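One contact in two related proteins. Structure 1 is ofchtiv-g5 from Ostrinia furnacalis, which probably hydrolyses the beta-1,4 linkages of chitin as an insect group IV chitinase of glycoside hydrolase family 18: PDB 6JM8 (chain A, 1.91 Å), residues 203-208 and 318-323. Structure 2 is insect group II chitinase from Ostrinia furnacalis: PDB 5Y29 (chain B, 1.80 Å), residues 208-213 and 319-324. One frame, after least-squares fit of the local backbone (RMSD 0.43 Å); residues are numbered along the deposited sequences.

Structure 1 (6JM8); sequences TGHNAP and WVSFDN.
The two segments run almost alongside each other, 7° apart, with CA of His205 5.3 Å from CA of Ser320. Loop 203-208 follows barrel strand 187-191 and meets strand 317-320, consistent with the insertion domain of family 18 TIM-barrel chitinases. CB of Thr203 sits over a face of the Trp318 indole, 3.5 Å from the six-membered centroid, in a CH-pi contact. A chi1 of -64° holds the His205 ring beside the backbone N, where NE2 hydrogen-bonds Asp304; water 1 joins ND1 to Ser320 OG. That hydroxyl accepts the hydrogen bond from Asn206 N (2.8 Å). The Asn206 side chain, about 7 Å from a bound NAG, takes the Asp194 amide on OD1; ND2 donates to water 2, which, like water 3 on Ala207 N, donates to Asp322 OD2. Asp322 OD1 salt-bridges Lys330; Asn323 N-caps helix 324-336.

Structure 2 (5Y29); sequences TGHVAP and WVSFDD.
Segments 208-213 and 319-324 run almost alongside each other, 11° apart, with CA of His210 5.1 Å from CA of Ser321. CB of Thr208 sits over a face of the Trp319 indole, 3.5 Å from the six-membered centroid, in a CH-pi contact. His210 CG lies anti to its backbone N (chi1 -158°), which carries the ring toward 319-324: NE2 makes a weak bond to Phe322 O, CE1 is 3.4 Å from Asp323 OD1, and ND1 accepts a straight bond from Ala212 N close to the ring plane. Ser321 OG accepts the hydrogen bond from Val211 N (3.0 Å) and donates to Gly209 O in its carbonyl plane. Val211 CG1 packs 3.9 Å from Phe322 CA. Water 4 donates to both Asp323 OD1 and Ala212 O. Asp323 OD2 salt-bridges Lys331; Asp324 N-caps helix 325-337.

Comparison
The histidine ring marks the sharpest difference. With chi1 at -64° in His205(A) and -158° in His210(B), the rings leave each other's place although the compared CA atoms coincide within the error. Turned toward the second segment, His210(B) brings NE2 to 2.9 Å from Phe322(B) O, a weak bond, and ND1 accepts the Ala212(B) amide at 3.0 Å; neither contact has a counterpart in chain A. A weak direct bond to the second segment and a bond within its own loop thus stand where waters 1 and 3 are modelled in chain A.

The carboxylate of Asp323(B) is twisted about 88° from that of Asp322(A), yet the twist keeps an oxygen near the same place, OD1(B) near OD2(A). Asp323(B) OD1 lies 3.4 Å from CE1 of His210(B), a contact absent from chain A that probably follows from the turn of the histidine ring.

The serine hydroxyl also turns: OG of Ser320(A) and OG of Ser321(B) are 1.6 Å apart after superposition. Both still accept the amide of Asn206(A) or Val211(B), but Ser321(B) OG alone also bonds Gly209(B) O, at 2.9 Å.

At the exchanged position Asn206(A)/Val211(B), CG of the asparagine and CG2 of the valine fall 0.3 Å apart. The asparagine ND2, which binds water 2, has no counterpart in the valine. Conversely, CG1 of Val211(B) is extra, and water 2 stands 2.2 Å apart from its place, too near for both; CG1 packs on Phe322(B) CA, a contact found in chain B alone.

Asn323(A) and Asp324(B) both cap the following helix, their OD1 atoms 0.6 Å apart after superposition, with OD2 of Asp324(B) near the place of ND2 of Asn323(A).

Structure 1 (6JM8)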
loop_
_atom_site.group_PDB
_atom_site.type_symbol
_atom_site.label_atom_id
_atom_site.label_comp_id
_atom_site.label_asym_id
_atom_site.label_seq_id
_atom_site.Cartn_x
_atom_site.Cartn_y
_atom_site.Cartn_z
ATOM N N THR A 203 19.363 1.990 -10.114
ATOM C CA THR A 203 18.195 1.133 -10.230
ATOM C C THR A 203 18.099 0.221 -9.014
ATOM O O THR A 203 19.099 -0.113 -8.376
ATOM C CB THR A 203 18.253 0.292 -11.508
ATOM O OG1 THR A 203 19.395 -0.574 -11.472
ATOM C CG2 THR A 203 18.333 1.185 -12.734
ATOM N N GLY A 204 16.876 -0.174 -8.691
ATOM C CA GLY A 204 16.641 -1.060 -7.568
ATOM C C GLY A 204 15.216 -1.552 -7.626
ATOM O O GLY A 204 14.373 -0.996 -8.336
ATOM N N HIS A 205 14.951 -2.606 -6.863
ATOM C CA HIS A 205 13.657 -3.267 -6.926
ATOM C C HIS A 205 12.638 -2.573 -6.036
ATOM O O HIS A 205 12.960 -2.095 -4.946
ATOM C CB HIS A 205 13.780 -4.737 -6.531
ATOM C CG HIS A 205 14.633 -5.534 -7.464
ATOM N ND1 HIS A 205 14.386 -5.606 -8.818
ATOM C CD2 HIS A 205 15.742 -6.277 -7.243
ATOM C CE1 HIS A 205 15.301 -6.367 -9.390
ATOM N NE2 HIS A 205 16.134 -6.788 -8.456
ATOM N N ASN A 206 11.397 -2.531 -6.525
ATOM C CA ASN A 206 10.308 -1.920 -5.773
ATOM C C ASN A 206 9.990 -2.717 -4.514
ATOM O O ASN A 206 9.784 -2.136 -3.442
ATOM C CB ASN A 206 9.076 -1.802 -6.670
ATOM C CG ASN A 206 7.915 -1.116 -5.987
ATOM O OD1 ASN A 206 8.103 -0.209 -5.179
ATOM N ND2 ASN A 206 6.699 -1.540 -6.317
ATOM N N ALA A 207 9.953 -4.045 -4.619
ATOM C CA ALA A 207 9.624 -4.917 -3.489
ATOM C C ALA A 207 10.445 -6.198 -3.562
ATOM O O ALA A 207 9.903 -7.297 -3.726
ATOM C CB ALA A 207 8.127 -5.231 -3.464
ATOM N N PRO A 208 11.767 -6.097 -3.413
ATOM C CA PRO A 208 12.585 -7.311 -3.384
ATOM C C PRO A 208 12.305 -8.107 -2.121
ATOM O O PRO A 208 12.176 -7.548 -1.028
ATOM C CB PRO A 208 14.018 -6.773 -3.406
ATOM C CG PRO A 208 13.913 -5.459 -2.716
ATOM C CD PRO A 208 12.562 -4.896 -3.095
ATOM N N TRP A 318 14.360 1.255 -17.575
ATOM C CA TRP A 318 14.595 0.149 -16.655
ATOM C C TRP A 318 13.415 0.098 -15.698
ATOM O O TRP A 318 13.091 1.104 -15.058
ATOM C CB TRP A 318 15.909 0.324 -15.882
ATOM C CG TRP A 318 16.381 -0.913 -15.144
ATOM C CD1 TRP A 318 17.276 -1.843 -15.594
ATOM C CD2 TRP A 318 15.997 -1.335 -13.827
ATOM N NE1 TRP A 318 17.466 -2.818 -14.645
ATOM C CE2 TRP A 318 16.694 -2.528 -13.550
ATOM C CE3 TRP A 318 15.127 -0.824 -12.860
ATOM C CZ2 TRP A 318 16.546 -3.220 -12.346
ATOM C CZ3 TRP A 318 14.986 -1.507 -11.665
ATOM C CH2 TRP A 318 15.691 -2.692 -11.420
ATOM N N VAL A 319 12.765 -1.058 -15.613
ATOM C CA VAL A 319 11.512 -1.183 -14.880
ATOM C C VAL A 319 11.618 -2.340 -13.899
ATOM O O VAL A 319 11.931 -3.468 -14.293
ATOM C CB VAL A 319 10.312 -1.394 -15.821
ATOM C CG1 VAL A 319 9.050 -1.607 -15.012
ATOM C CG2 VAL A 319 10.149 -0.205 -16.754
ATOM N N SER A 320 11.364 -2.052 -12.629
ATOM C CA SER A 320 11.132 -3.069 -11.616
ATOM C C SER A 320 9.630 -3.274 -11.484
ATOM O O SER A 320 8.865 -2.307 -11.499
ATOM C CB SER A 320 11.732 -2.651 -10.273
ATOM O OG SER A 320 11.122 -3.342 -9.198
ATOM N N PHE A 321 9.205 -4.529 -11.378
ATOM C CA PHE A 321 7.780 -4.821 -11.280
ATOM C C PHE A 321 7.600 -6.175 -10.609
ATOM O O PHE A 321 8.566 -6.844 -10.236
ATOM C CB PHE A 321 7.098 -4.765 -12.656
ATOM C CG PHE A 321 7.503 -5.869 -13.601
ATOM C CD1 PHE A 321 8.778 -5.912 -14.146
ATOM C CD2 PHE A 321 6.592 -6.848 -13.969
ATOM C CE1 PHE A 321 9.141 -6.919 -15.022
ATOM C CE2 PHE A 321 6.949 -7.857 -14.845
ATOM C CZ PHE A 321 8.225 -7.892 -15.372
ATOM N N ASP A 322 6.341 -6.560 -10.436
ATOM C CA ASP A 322 5.980 -7.840 -9.855
ATOM C C ASP A 322 4.971 -8.518 -10.765
ATOM O O ASP A 322 4.059 -7.867 -11.285
ATOM C CB ASP A 322 5.404 -7.670 -8.446
ATOM C CG ASP A 322 6.481 -7.638 -7.379
ATOM O OD1 ASP A 322 6.868 -8.721 -6.891
ATOM O OD2 ASP A 322 6.946 -6.529 -7.035
ATOM N N ASN A 323 5.155 -9.813 -10.979
ATOM C CA ASN A 323 4.267 -10.602 -11.816
ATOM C C ASN A 323 3.666 -11.727 -10.977
ATOM O O ASN A 323 3.833 -11.772 -9.755
ATOM C CB ASN A 323 5.013 -11.124 -13.048
ATOM C CG ASN A 323 6.295 -11.861 -12.697
ATOM O OD1 ASN A 323 6.516 -12.246 -11.549
ATOM N ND2 ASN A 323 7.151 -12.057 -13.695
HETATM O O HOH W 1 11.762 -5.733 -9.327
HETATM O O HOH W 2 6.845 -4.063 -7.930
HETATM O O HOH W 3 9.994 -5.703 -6.845
#

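Structure 2 (5Y29)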
loop_
_atom_site.group_PDB
_atom_site.type_symbol
_atom_site.label_atom_id
_atom_site.label_comp_id
_atom_site.label_asym_id
_atom_site.label_seq_id
_atom_site.Cartn_x
_atom_site.Cartn_y
_atom_site.Cartn_z
ATOM N N THR B 208 19.486 1.802 -10.152
ATOM C CA THR B 208 18.376 0.877 -10.321
ATOM C C THR B 208 18.241 -0.041 -9.110
ATOM O O THR B 208 19.214 -0.348 -8.418
ATOM C CB THR B 208 18.554 0.033 -11.582
ATOM O OG1 THR B 208 19.806 -0.662 -11.514
ATOM C CG2 THR B 208 18.506 0.915 -12.830
ATOM N N GLY B 209 17.015 -0.487 -8.871
ATOM C CA GLY B 209 16.723 -1.373 -7.759
ATOM C C GLY B 209 15.289 -1.831 -7.872
ATOM O O GLY B 209 14.500 -1.281 -8.646
ATOM N N HIS B 210 14.953 -2.853 -7.096
ATOM C CA HIS B 210 13.624 -3.429 -7.204
ATOM C C HIS B 210 12.639 -2.733 -6.276
ATOM O O HIS B 210 12.945 -2.447 -5.114
ATOM C CB HIS B 210 13.626 -4.926 -6.917
ATOM C CG HIS B 210 12.452 -5.630 -7.515
ATOM N ND1 HIS B 210 11.202 -5.615 -6.935
ATOM C CD2 HIS B 210 12.323 -6.327 -8.669
ATOM C CE1 HIS B 210 10.359 -6.294 -7.695
ATOM N NE2 HIS B 210 11.016 -6.736 -8.753
ATOM N N VAL B 211 11.437 -2.492 -6.805
ATOM C CA VAL B 211 10.387 -1.810 -6.056
ATOM C C VAL B 211 10.035 -2.555 -4.769
ATOM O O VAL B 211 9.721 -1.924 -3.750
ATOM C CB VAL B 211 9.152 -1.619 -6.958
ATOM C CG1 VAL B 211 8.672 -2.957 -7.484
ATOM C CG2 VAL B 211 8.038 -0.890 -6.216
ATOM N N ALA B 212 10.078 -3.893 -4.773
ATOM C CA ALA B 212 9.557 -4.684 -3.650
ATOM C C ALA B 212 10.265 -6.031 -3.540
ATOM O O ALA B 212 9.666 -7.087 -3.765
ATOM C CB ALA B 212 8.048 -4.879 -3.790
ATOM N N PRO B 213 11.534 -6.034 -3.124
ATOM C CA PRO B 213 12.230 -7.313 -2.921
ATOM C C PRO B 213 11.594 -8.114 -1.796
ATOM O O PRO B 213 11.129 -7.559 -0.797
ATOM C CB PRO B 213 13.660 -6.896 -2.556
ATOM C CG PRO B 213 13.757 -5.435 -2.879
ATOM C CD PRO B 213 12.375 -4.882 -2.772
ATOM N N TRP B 319 14.088 1.554 -17.743
ATOM C CA TRP B 319 14.303 0.412 -16.864
ATOM C C TRP B 319 13.210 0.439 -15.803
ATOM O O TRP B 319 12.947 1.499 -15.232
ATOM C CB TRP B 319 15.694 0.513 -16.224
ATOM C CG TRP B 319 16.247 -0.720 -15.556
ATOM C CD1 TRP B 319 17.151 -1.600 -16.081
ATOM C CD2 TRP B 319 15.980 -1.171 -14.219
ATOM N NE1 TRP B 319 17.442 -2.584 -15.165
ATOM C CE2 TRP B 319 16.737 -2.342 -14.014
ATOM C CE3 TRP B 319 15.161 -0.707 -13.185
ATOM C CZ2 TRP B 319 16.706 -3.052 -12.815
ATOM C CZ3 TRP B 319 15.132 -1.413 -11.993
ATOM C CH2 TRP B 319 15.895 -2.576 -11.821
ATOM N N VAL B 320 12.570 -0.701 -15.546
ATOM C CA VAL B 320 11.467 -0.749 -14.585
ATOM C C VAL B 320 11.488 -2.076 -13.835
ATOM O O VAL B 320 11.694 -3.138 -14.428
ATOM C CB VAL B 320 10.101 -0.529 -15.281
ATOM C CG1 VAL B 320 9.794 -1.652 -16.266
ATOM C CG2 VAL B 320 8.976 -0.400 -14.248
ATOM N N SER B 321 11.260 -2.016 -12.521
ATOM C CA SER B 321 11.165 -3.206 -11.686
ATOM C C SER B 321 9.744 -3.332 -11.158
ATOM O O SER B 321 9.112 -2.324 -10.831
ATOM C CB SER B 321 12.155 -3.149 -10.519
ATOM O OG SER B 321 11.931 -2.006 -9.709
ATOM N N PHE B 322 9.249 -4.565 -11.063
ATOM C CA PHE B 322 7.838 -4.813 -10.784
ATOM C C PHE B 322 7.667 -6.253 -10.317
ATOM O O PHE B 322 8.608 -7.050 -10.337
ATOM C CB PHE B 322 6.978 -4.532 -12.028
ATOM C CG PHE B 322 7.262 -5.456 -13.190
ATOM C CD1 PHE B 322 8.385 -5.274 -13.987
ATOM C CD2 PHE B 322 6.406 -6.506 -13.484
ATOM C CE1 PHE B 322 8.650 -6.126 -15.049
ATOM C CE2 PHE B 322 6.664 -7.358 -14.551
ATOM C CZ PHE B 322 7.787 -7.164 -15.333
ATOM N N ASP B 323 6.441 -6.590 -9.914
ATOM C CA ASP B 323 6.076 -7.946 -9.522
ATOM C C ASP B 323 5.277 -8.603 -10.642
ATOM O O ASP B 323 4.341 -7.999 -11.176
ATOM C CB ASP B 323 5.251 -7.943 -8.231
ATOM C CG ASP B 323 6.111 -7.819 -6.985
ATOM O OD1 ASP B 323 7.338 -7.634 -7.126
ATOM O OD2 ASP B 323 5.564 -7.902 -5.863
ATOM N N ASP B 324 5.641 -9.839 -10.987
ATOM C CA ASP B 324 4.875 -10.640 -11.926
ATOM C C ASP B 324 4.099 -11.711 -11.163
ATOM O O ASP B 324 4.213 -11.843 -9.942
ATOM C CB ASP B 324 5.788 -11.247 -12.999
ATOM C CG ASP B 324 6.840 -12.203 -12.431
ATOM O OD1 ASP B 324 7.004 -12.287 -11.195
ATOM O OD2 ASP B 324 7.522 -12.870 -13.244
HETATM O O HOH W 4 9.455 -8.717 -5.815
#